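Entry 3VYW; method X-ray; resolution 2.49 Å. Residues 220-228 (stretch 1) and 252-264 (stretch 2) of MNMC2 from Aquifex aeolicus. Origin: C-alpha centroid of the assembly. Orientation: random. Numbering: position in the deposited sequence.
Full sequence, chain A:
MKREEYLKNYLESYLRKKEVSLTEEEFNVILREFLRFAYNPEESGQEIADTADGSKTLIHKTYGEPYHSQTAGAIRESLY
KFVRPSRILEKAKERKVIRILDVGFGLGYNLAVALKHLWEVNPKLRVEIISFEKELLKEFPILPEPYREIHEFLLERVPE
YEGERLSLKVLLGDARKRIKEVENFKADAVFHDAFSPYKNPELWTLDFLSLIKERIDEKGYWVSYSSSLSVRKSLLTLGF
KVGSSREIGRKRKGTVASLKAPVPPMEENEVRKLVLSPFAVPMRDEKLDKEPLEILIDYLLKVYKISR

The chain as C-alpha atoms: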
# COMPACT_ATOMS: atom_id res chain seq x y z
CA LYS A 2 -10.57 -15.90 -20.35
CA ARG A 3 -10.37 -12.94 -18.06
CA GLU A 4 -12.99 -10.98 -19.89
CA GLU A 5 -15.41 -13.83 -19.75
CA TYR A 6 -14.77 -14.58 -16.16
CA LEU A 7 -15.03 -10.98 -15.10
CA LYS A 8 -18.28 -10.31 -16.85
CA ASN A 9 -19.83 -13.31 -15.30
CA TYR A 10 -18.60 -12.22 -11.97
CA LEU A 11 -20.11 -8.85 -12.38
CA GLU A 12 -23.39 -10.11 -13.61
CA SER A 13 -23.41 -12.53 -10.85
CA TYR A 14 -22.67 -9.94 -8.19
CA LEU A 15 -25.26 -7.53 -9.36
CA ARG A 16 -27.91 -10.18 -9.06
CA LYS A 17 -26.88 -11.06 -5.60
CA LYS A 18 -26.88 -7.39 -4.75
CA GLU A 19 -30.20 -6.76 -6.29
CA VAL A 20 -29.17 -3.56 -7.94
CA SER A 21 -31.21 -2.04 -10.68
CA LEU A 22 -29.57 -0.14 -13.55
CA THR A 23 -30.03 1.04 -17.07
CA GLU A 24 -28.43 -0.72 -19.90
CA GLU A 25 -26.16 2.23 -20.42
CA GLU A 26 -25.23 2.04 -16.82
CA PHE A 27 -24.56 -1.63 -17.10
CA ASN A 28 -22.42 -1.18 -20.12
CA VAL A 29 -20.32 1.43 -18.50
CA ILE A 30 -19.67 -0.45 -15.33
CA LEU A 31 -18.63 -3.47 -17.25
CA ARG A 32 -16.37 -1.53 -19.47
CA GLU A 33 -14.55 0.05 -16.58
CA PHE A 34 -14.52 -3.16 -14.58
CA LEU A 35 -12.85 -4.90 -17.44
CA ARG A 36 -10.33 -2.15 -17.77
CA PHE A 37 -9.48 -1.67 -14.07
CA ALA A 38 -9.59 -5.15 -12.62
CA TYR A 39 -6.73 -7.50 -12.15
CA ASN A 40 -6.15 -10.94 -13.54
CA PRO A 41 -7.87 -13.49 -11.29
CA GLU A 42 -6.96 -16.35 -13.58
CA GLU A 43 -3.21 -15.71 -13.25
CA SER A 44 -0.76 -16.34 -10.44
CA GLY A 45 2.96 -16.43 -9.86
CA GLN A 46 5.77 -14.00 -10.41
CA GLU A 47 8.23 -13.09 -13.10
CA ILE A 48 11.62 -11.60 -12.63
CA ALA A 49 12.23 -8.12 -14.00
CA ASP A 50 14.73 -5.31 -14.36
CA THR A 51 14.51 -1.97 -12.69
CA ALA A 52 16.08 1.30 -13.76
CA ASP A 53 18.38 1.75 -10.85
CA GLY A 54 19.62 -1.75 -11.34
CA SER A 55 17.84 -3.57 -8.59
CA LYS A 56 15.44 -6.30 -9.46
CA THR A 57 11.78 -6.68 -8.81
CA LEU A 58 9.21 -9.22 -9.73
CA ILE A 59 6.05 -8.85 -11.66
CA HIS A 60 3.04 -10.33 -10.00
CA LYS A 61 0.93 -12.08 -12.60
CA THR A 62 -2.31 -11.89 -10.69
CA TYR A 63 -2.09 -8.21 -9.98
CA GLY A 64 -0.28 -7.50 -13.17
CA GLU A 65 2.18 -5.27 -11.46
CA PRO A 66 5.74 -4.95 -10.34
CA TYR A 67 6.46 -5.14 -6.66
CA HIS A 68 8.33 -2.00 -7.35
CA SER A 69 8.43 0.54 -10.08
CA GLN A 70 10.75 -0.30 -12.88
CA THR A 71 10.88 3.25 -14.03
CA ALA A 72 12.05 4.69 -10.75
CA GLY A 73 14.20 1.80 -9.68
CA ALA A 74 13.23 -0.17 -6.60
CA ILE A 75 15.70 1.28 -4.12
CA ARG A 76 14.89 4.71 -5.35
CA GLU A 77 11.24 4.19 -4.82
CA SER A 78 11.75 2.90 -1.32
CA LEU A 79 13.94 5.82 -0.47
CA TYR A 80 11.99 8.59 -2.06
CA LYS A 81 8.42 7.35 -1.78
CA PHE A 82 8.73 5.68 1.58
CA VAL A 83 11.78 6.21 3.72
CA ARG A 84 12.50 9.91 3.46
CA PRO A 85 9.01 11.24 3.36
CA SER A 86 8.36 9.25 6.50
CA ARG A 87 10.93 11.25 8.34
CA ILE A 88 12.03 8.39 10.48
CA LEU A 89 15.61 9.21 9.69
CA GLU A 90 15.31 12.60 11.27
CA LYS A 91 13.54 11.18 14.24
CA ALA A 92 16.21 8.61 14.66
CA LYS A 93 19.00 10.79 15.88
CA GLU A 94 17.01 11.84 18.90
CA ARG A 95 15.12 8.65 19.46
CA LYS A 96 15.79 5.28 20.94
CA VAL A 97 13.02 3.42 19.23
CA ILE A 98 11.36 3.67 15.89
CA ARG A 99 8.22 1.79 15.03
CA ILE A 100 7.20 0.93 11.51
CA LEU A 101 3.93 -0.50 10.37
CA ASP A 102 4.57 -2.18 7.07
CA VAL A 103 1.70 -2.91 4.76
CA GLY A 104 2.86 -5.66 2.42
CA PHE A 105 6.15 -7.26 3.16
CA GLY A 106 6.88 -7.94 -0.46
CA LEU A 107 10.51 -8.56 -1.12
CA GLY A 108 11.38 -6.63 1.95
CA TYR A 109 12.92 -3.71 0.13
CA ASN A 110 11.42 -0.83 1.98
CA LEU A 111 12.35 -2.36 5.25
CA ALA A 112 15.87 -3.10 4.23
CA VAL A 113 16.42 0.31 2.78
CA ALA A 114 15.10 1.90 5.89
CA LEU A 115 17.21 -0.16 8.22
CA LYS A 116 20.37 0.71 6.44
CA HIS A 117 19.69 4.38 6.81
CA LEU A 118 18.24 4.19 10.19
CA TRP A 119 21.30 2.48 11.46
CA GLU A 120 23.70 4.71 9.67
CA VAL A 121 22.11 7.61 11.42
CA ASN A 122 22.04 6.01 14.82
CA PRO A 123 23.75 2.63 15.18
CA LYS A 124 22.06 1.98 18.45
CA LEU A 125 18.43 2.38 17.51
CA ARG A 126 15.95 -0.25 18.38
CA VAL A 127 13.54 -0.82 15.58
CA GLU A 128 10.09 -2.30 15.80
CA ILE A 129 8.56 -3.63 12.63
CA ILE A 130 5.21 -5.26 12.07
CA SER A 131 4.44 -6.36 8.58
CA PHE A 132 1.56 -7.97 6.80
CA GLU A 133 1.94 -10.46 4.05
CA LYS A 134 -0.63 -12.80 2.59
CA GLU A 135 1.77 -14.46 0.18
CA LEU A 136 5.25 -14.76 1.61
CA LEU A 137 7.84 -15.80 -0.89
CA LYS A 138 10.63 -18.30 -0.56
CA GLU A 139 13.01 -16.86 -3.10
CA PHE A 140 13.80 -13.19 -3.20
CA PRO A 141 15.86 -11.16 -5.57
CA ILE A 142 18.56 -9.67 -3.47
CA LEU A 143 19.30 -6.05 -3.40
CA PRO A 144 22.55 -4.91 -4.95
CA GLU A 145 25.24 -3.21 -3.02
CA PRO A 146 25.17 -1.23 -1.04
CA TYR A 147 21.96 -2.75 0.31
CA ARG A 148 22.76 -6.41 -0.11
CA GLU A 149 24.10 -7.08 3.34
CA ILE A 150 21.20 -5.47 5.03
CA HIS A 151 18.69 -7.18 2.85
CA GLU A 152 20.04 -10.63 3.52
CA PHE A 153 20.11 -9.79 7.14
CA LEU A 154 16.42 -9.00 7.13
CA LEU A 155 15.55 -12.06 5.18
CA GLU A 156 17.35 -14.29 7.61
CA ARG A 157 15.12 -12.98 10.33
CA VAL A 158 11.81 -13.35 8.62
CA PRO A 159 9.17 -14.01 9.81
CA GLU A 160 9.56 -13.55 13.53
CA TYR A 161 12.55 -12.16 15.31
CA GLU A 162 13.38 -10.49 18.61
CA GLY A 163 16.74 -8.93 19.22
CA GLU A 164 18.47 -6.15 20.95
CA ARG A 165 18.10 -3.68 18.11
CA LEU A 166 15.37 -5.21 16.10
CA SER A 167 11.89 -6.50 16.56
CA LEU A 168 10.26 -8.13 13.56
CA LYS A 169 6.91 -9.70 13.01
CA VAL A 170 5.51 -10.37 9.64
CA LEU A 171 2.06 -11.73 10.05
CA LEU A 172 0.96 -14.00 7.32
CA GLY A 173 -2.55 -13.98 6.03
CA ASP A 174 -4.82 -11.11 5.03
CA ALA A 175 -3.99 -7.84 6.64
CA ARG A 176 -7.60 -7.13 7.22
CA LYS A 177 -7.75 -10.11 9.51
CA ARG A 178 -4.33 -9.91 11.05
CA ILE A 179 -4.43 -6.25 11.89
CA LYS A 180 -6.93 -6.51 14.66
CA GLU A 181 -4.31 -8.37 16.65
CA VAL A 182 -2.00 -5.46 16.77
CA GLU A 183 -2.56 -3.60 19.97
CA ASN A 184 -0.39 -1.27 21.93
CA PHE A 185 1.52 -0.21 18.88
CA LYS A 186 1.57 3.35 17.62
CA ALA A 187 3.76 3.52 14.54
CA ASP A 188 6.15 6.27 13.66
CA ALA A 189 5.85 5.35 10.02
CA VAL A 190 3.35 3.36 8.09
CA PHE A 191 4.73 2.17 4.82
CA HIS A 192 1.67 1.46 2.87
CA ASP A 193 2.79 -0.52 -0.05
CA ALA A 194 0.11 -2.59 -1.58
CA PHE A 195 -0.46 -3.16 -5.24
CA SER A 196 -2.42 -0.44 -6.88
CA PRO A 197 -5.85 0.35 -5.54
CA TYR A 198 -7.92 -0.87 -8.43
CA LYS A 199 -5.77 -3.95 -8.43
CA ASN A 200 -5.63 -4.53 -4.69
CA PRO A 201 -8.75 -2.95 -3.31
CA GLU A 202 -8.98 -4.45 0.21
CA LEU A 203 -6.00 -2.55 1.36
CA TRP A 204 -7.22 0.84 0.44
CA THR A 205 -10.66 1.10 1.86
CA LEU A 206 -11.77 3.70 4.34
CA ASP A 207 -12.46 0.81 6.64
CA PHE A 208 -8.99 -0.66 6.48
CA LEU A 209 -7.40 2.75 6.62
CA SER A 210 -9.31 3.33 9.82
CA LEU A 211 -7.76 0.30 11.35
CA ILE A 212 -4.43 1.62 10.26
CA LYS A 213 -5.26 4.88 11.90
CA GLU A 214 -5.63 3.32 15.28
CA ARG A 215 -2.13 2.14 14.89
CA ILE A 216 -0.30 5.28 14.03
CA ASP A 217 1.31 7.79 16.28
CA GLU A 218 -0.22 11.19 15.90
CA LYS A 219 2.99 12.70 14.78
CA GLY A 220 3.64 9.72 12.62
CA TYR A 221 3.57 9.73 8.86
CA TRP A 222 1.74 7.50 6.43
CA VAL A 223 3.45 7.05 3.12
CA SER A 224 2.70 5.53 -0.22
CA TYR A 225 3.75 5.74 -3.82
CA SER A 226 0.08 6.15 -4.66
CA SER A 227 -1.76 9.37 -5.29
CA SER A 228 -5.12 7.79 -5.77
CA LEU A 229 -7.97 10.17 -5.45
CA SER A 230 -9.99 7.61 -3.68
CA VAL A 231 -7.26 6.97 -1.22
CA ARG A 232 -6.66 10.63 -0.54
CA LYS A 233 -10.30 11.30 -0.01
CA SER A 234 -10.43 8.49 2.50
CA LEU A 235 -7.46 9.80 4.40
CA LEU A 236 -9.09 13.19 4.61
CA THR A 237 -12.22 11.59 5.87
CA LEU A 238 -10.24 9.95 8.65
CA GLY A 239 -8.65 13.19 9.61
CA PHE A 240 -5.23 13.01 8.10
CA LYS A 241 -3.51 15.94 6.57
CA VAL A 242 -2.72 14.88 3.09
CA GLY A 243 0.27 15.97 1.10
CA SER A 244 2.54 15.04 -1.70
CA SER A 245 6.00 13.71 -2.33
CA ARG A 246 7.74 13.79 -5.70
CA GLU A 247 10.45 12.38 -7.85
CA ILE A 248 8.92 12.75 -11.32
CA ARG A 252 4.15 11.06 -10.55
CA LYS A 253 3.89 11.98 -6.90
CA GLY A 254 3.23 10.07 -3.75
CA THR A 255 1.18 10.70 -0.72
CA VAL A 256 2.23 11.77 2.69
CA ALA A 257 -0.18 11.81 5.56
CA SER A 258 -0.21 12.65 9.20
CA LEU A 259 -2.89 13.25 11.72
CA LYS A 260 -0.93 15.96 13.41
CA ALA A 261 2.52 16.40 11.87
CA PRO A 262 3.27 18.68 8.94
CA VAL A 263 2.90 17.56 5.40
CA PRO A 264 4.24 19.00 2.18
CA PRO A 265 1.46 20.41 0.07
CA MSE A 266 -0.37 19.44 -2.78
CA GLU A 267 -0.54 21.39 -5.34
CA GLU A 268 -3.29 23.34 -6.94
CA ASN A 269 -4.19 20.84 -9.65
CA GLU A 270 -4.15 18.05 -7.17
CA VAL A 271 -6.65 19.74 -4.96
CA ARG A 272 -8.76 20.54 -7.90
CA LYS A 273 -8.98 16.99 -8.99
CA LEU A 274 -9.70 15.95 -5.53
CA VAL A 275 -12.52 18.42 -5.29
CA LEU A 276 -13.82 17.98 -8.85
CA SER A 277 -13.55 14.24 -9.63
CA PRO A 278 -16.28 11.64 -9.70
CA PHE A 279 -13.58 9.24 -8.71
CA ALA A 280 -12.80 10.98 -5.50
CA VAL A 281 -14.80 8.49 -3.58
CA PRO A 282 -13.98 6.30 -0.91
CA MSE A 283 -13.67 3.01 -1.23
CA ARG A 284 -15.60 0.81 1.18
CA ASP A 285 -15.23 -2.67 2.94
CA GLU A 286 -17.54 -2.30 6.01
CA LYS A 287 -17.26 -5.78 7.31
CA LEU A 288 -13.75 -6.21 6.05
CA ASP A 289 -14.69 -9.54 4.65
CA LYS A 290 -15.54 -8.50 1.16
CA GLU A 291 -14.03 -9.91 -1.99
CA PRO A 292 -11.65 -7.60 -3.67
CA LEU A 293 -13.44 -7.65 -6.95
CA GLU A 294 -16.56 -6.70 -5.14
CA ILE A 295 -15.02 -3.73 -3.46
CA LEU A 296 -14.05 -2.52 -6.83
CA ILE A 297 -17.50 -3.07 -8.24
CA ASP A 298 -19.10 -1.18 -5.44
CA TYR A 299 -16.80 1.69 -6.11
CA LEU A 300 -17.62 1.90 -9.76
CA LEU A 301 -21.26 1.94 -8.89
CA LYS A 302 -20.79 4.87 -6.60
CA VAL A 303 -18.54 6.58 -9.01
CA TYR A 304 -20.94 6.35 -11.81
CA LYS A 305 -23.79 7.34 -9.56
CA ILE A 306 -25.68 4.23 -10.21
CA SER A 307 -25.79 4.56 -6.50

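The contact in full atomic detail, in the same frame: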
# COMPACT_ATOMS: atom_id res chain seq x y z
N GLY A 220 3.19 10.63 13.63
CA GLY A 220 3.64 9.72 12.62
C GLY A 220 3.12 10.06 11.26
O GLY A 220 2.12 10.70 11.11
N TYR A 221 3.82 9.53 10.27
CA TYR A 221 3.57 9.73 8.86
C TYR A 221 3.15 8.45 8.13
O TYR A 221 3.69 7.41 8.34
CB TYR A 221 4.82 10.29 8.21
CG TYR A 221 5.07 11.72 8.54
CD1 TYR A 221 5.89 12.07 9.57
CD2 TYR A 221 4.47 12.71 7.83
CE1 TYR A 221 6.11 13.38 9.88
CE2 TYR A 221 4.69 14.02 8.13
CZ TYR A 221 5.51 14.35 9.15
OH TYR A 221 5.72 15.66 9.43
N TRP A 222 2.18 8.58 7.25
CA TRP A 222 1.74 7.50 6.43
C TRP A 222 2.19 7.76 5.04
O TRP A 222 1.95 8.80 4.52
CB TRP A 222 0.25 7.46 6.50
CG TRP A 222 -0.45 6.46 5.63
CD1 TRP A 222 -1.01 5.29 6.02
CD2 TRP A 222 -0.78 6.56 4.22
NE1 TRP A 222 -1.60 4.67 5.00
CE2 TRP A 222 -1.49 5.37 3.89
CE3 TRP A 222 -0.53 7.47 3.24
CZ2 TRP A 222 -1.94 5.11 2.63
CZ3 TRP A 222 -0.97 7.19 1.96
CH2 TRP A 222 -1.66 6.04 1.67
N VAL A 223 2.88 6.83 4.43
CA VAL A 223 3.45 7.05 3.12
C VAL A 223 3.10 6.00 2.08
O VAL A 223 3.02 4.84 2.37
CB VAL A 223 4.96 7.22 3.18
CG1 VAL A 223 5.32 8.44 3.96
CG2 VAL A 223 5.63 6.03 3.78
N SER A 224 2.89 6.44 0.86
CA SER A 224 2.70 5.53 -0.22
C SER A 224 3.15 6.16 -1.51
O SER A 224 3.19 7.33 -1.63
CB SER A 224 1.24 5.12 -0.30
OG SER A 224 1.04 4.25 -1.35
N TYR A 225 3.48 5.33 -2.47
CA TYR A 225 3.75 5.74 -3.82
C TYR A 225 2.50 6.26 -4.50
O TYR A 225 2.58 6.99 -5.43
CB TYR A 225 4.35 4.60 -4.61
CG TYR A 225 3.38 3.52 -4.83
CD1 TYR A 225 2.54 3.54 -5.88
CD2 TYR A 225 3.27 2.51 -3.93
CE1 TYR A 225 1.62 2.57 -6.05
CE2 TYR A 225 2.35 1.54 -4.10
CZ TYR A 225 1.54 1.58 -5.17
OH TYR A 225 0.62 0.62 -5.34
N SER A 226 1.35 5.82 -4.06
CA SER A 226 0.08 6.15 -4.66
C SER A 226 -0.45 7.56 -4.41
O SER A 226 -0.32 8.08 -3.36
CB SER A 226 -0.93 5.10 -4.26
OG SER A 226 -2.24 5.47 -4.47
N SER A 227 -1.05 8.14 -5.42
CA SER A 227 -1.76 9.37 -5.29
C SER A 227 -3.19 9.21 -5.66
O SER A 227 -3.77 10.10 -6.16
CB SER A 227 -1.12 10.47 -6.11
OG SER A 227 -0.56 9.95 -7.26
N SER A 228 -3.76 8.06 -5.41
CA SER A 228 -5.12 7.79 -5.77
C SER A 228 -6.10 8.75 -5.14
O SER A 228 -6.05 9.02 -3.99
CB SER A 228 -5.47 6.39 -5.31
OG SER A 228 -6.83 6.16 -5.17
N ARG A 252 4.76 12.01 -11.45
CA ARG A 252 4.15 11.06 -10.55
C ARG A 252 4.59 11.28 -9.12
O ARG A 252 5.74 11.10 -8.79
CB ARG A 252 4.48 9.65 -10.99
CG ARG A 252 3.74 9.22 -12.25
CD ARG A 252 3.38 7.75 -12.19
NE ARG A 252 1.96 7.50 -12.37
CZ ARG A 252 1.44 6.29 -12.49
NH1 ARG A 252 2.22 5.23 -12.44
NH2 ARG A 252 0.14 6.14 -12.66
N LYS A 253 3.64 11.65 -8.28
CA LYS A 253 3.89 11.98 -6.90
C LYS A 253 3.25 10.99 -6.00
O LYS A 253 2.36 10.31 -6.39
CB LYS A 253 3.31 13.34 -6.59
CG LYS A 253 3.62 14.40 -7.60
CD LYS A 253 2.94 15.69 -7.23
CE LYS A 253 3.89 16.63 -6.51
NZ LYS A 253 3.20 17.84 -6.01
N GLY A 254 3.75 10.92 -4.78
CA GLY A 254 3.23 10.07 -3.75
C GLY A 254 2.40 10.79 -2.75
O GLY A 254 2.13 11.92 -2.89
N THR A 255 1.99 10.10 -1.72
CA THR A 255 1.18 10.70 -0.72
C THR A 255 1.81 10.61 0.62
O THR A 255 2.37 9.64 0.96
CB THR A 255 -0.23 10.12 -0.72
OG1 THR A 255 -0.88 10.51 -1.90
CG2 THR A 255 -1.01 10.70 0.35
N VAL A 256 1.74 11.70 1.35
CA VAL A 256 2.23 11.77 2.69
C VAL A 256 1.13 12.22 3.59
O VAL A 256 0.47 13.17 3.31
CB VAL A 256 3.37 12.75 2.81
CG1 VAL A 256 4.17 12.48 4.04
CG2 VAL A 256 4.26 12.68 1.60
N ALA A 257 0.90 11.50 4.66
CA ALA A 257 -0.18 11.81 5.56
C ALA A 257 0.24 11.83 7.01
O ALA A 257 1.09 11.12 7.43
CB ALA A 257 -1.31 10.84 5.36
N SER A 258 -0.36 12.70 7.78
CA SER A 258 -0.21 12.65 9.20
C SER A 258 -1.43 13.20 9.84
O SER A 258 -2.05 14.07 9.32
CB SER A 258 1.00 13.46 9.61
OG SER A 258 1.08 13.51 11.00
N LEU A 259 -1.83 12.65 10.96
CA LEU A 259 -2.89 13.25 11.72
C LEU A 259 -2.52 14.60 12.26
O LEU A 259 -3.27 15.51 12.18
CB LEU A 259 -3.22 12.35 12.87
CG LEU A 259 -3.76 11.03 12.47
CD1 LEU A 259 -3.80 10.13 13.66
CD2 LEU A 259 -5.14 11.24 11.94
N LYS A 260 -1.36 14.70 12.87
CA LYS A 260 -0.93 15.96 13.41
C LYS A 260 0.41 16.55 13.00
O LYS A 260 0.66 17.67 13.30
CB LYS A 260 -1.02 15.94 14.92
CG LYS A 260 -2.23 16.64 15.45
CD LYS A 260 -3.37 15.70 15.62
CE LYS A 260 -4.36 16.26 16.62
NZ LYS A 260 -5.66 16.62 16.03
N ALA A 261 1.28 15.81 12.35
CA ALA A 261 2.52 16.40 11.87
C ALA A 261 2.36 17.15 10.56
O ALA A 261 1.36 17.06 9.93
CB ALA A 261 3.60 15.37 11.77
N PRO A 262 3.34 17.93 10.18
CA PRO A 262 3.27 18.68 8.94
C PRO A 262 3.49 17.85 7.71
O PRO A 262 4.29 16.95 7.72
CB PRO A 262 4.38 19.71 9.09
CG PRO A 262 5.19 19.25 10.22
CD PRO A 262 4.24 18.57 11.12
N VAL A 263 2.81 18.23 6.65
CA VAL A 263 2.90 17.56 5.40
C VAL A 263 3.15 18.58 4.33
O VAL A 263 2.70 19.68 4.43
CB VAL A 263 1.62 16.80 5.09
CG1 VAL A 263 1.14 16.08 6.31
CG2 VAL A 263 0.56 17.73 4.59
N PRO A 264 3.93 18.19 3.34
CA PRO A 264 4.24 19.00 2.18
C PRO A 264 2.97 19.12 1.44
O PRO A 264 2.20 18.25 1.55
CB PRO A 264 5.19 18.12 1.40
CG PRO A 264 4.99 16.77 1.92
CD PRO A 264 4.70 16.95 3.35

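The strand of stretch 2 runs antiparallel to strand 220-224, their N-to-C directions 159° apart, and the two stretches meet first where stretch 1 has already left its strand. K253 makes its contact through the backbone: its O accepts a hydrogen bond from S227 OG at 3.1 Å, while its side-chain end leads away. G254 follows, packed closely against the turn. Its CA lies 3.5 Å from S224 O, and a CB in ideal position would come within 2.7 Å of that same oxygen, so the close approach depends on the absence of a side chain.

T255 is the most heavily bonded residue of the stretch. Its backbone pairs with S224 in both directions, T255 N to S224 O at 3.0 Å and S224 N to T255 O at 3.2 Å, and its OG1 donates to S226 O at 2.9 Å, tying the loop beyond the strand back to the sheet. Its CG2 meets the edge of the W222 ring, 3.9 Å from CZ3. V256 sits opposite V223 in a non-hydrogen-bonded pair on the other face; its CG1 packs 3.8 Å from Y221 CD2 and 4.2 Å from V223 CG1. A257 restores the backbone ladder, with W222 N to A257 O at 2.8 Å and A257 N to W222 O at 2.9 Å, and its CB rests 3.9 Å from W222 CB, on the face shared with T255.

At S258 a side chain takes over the bridging: OG donates to G220 O at 3.0 Å and accepts from A261 N at 2.7 Å, so one hydroxyl links the start of strand 220-224 to the turn that follows S258. That turn brings A261 CB to 3.4 Å from Y221 CZ. Finally, P262 O receives a short hydrogen bond, 2.6 Å, from Y221 OH, lying near the plane of the tyrosine ring at its edge.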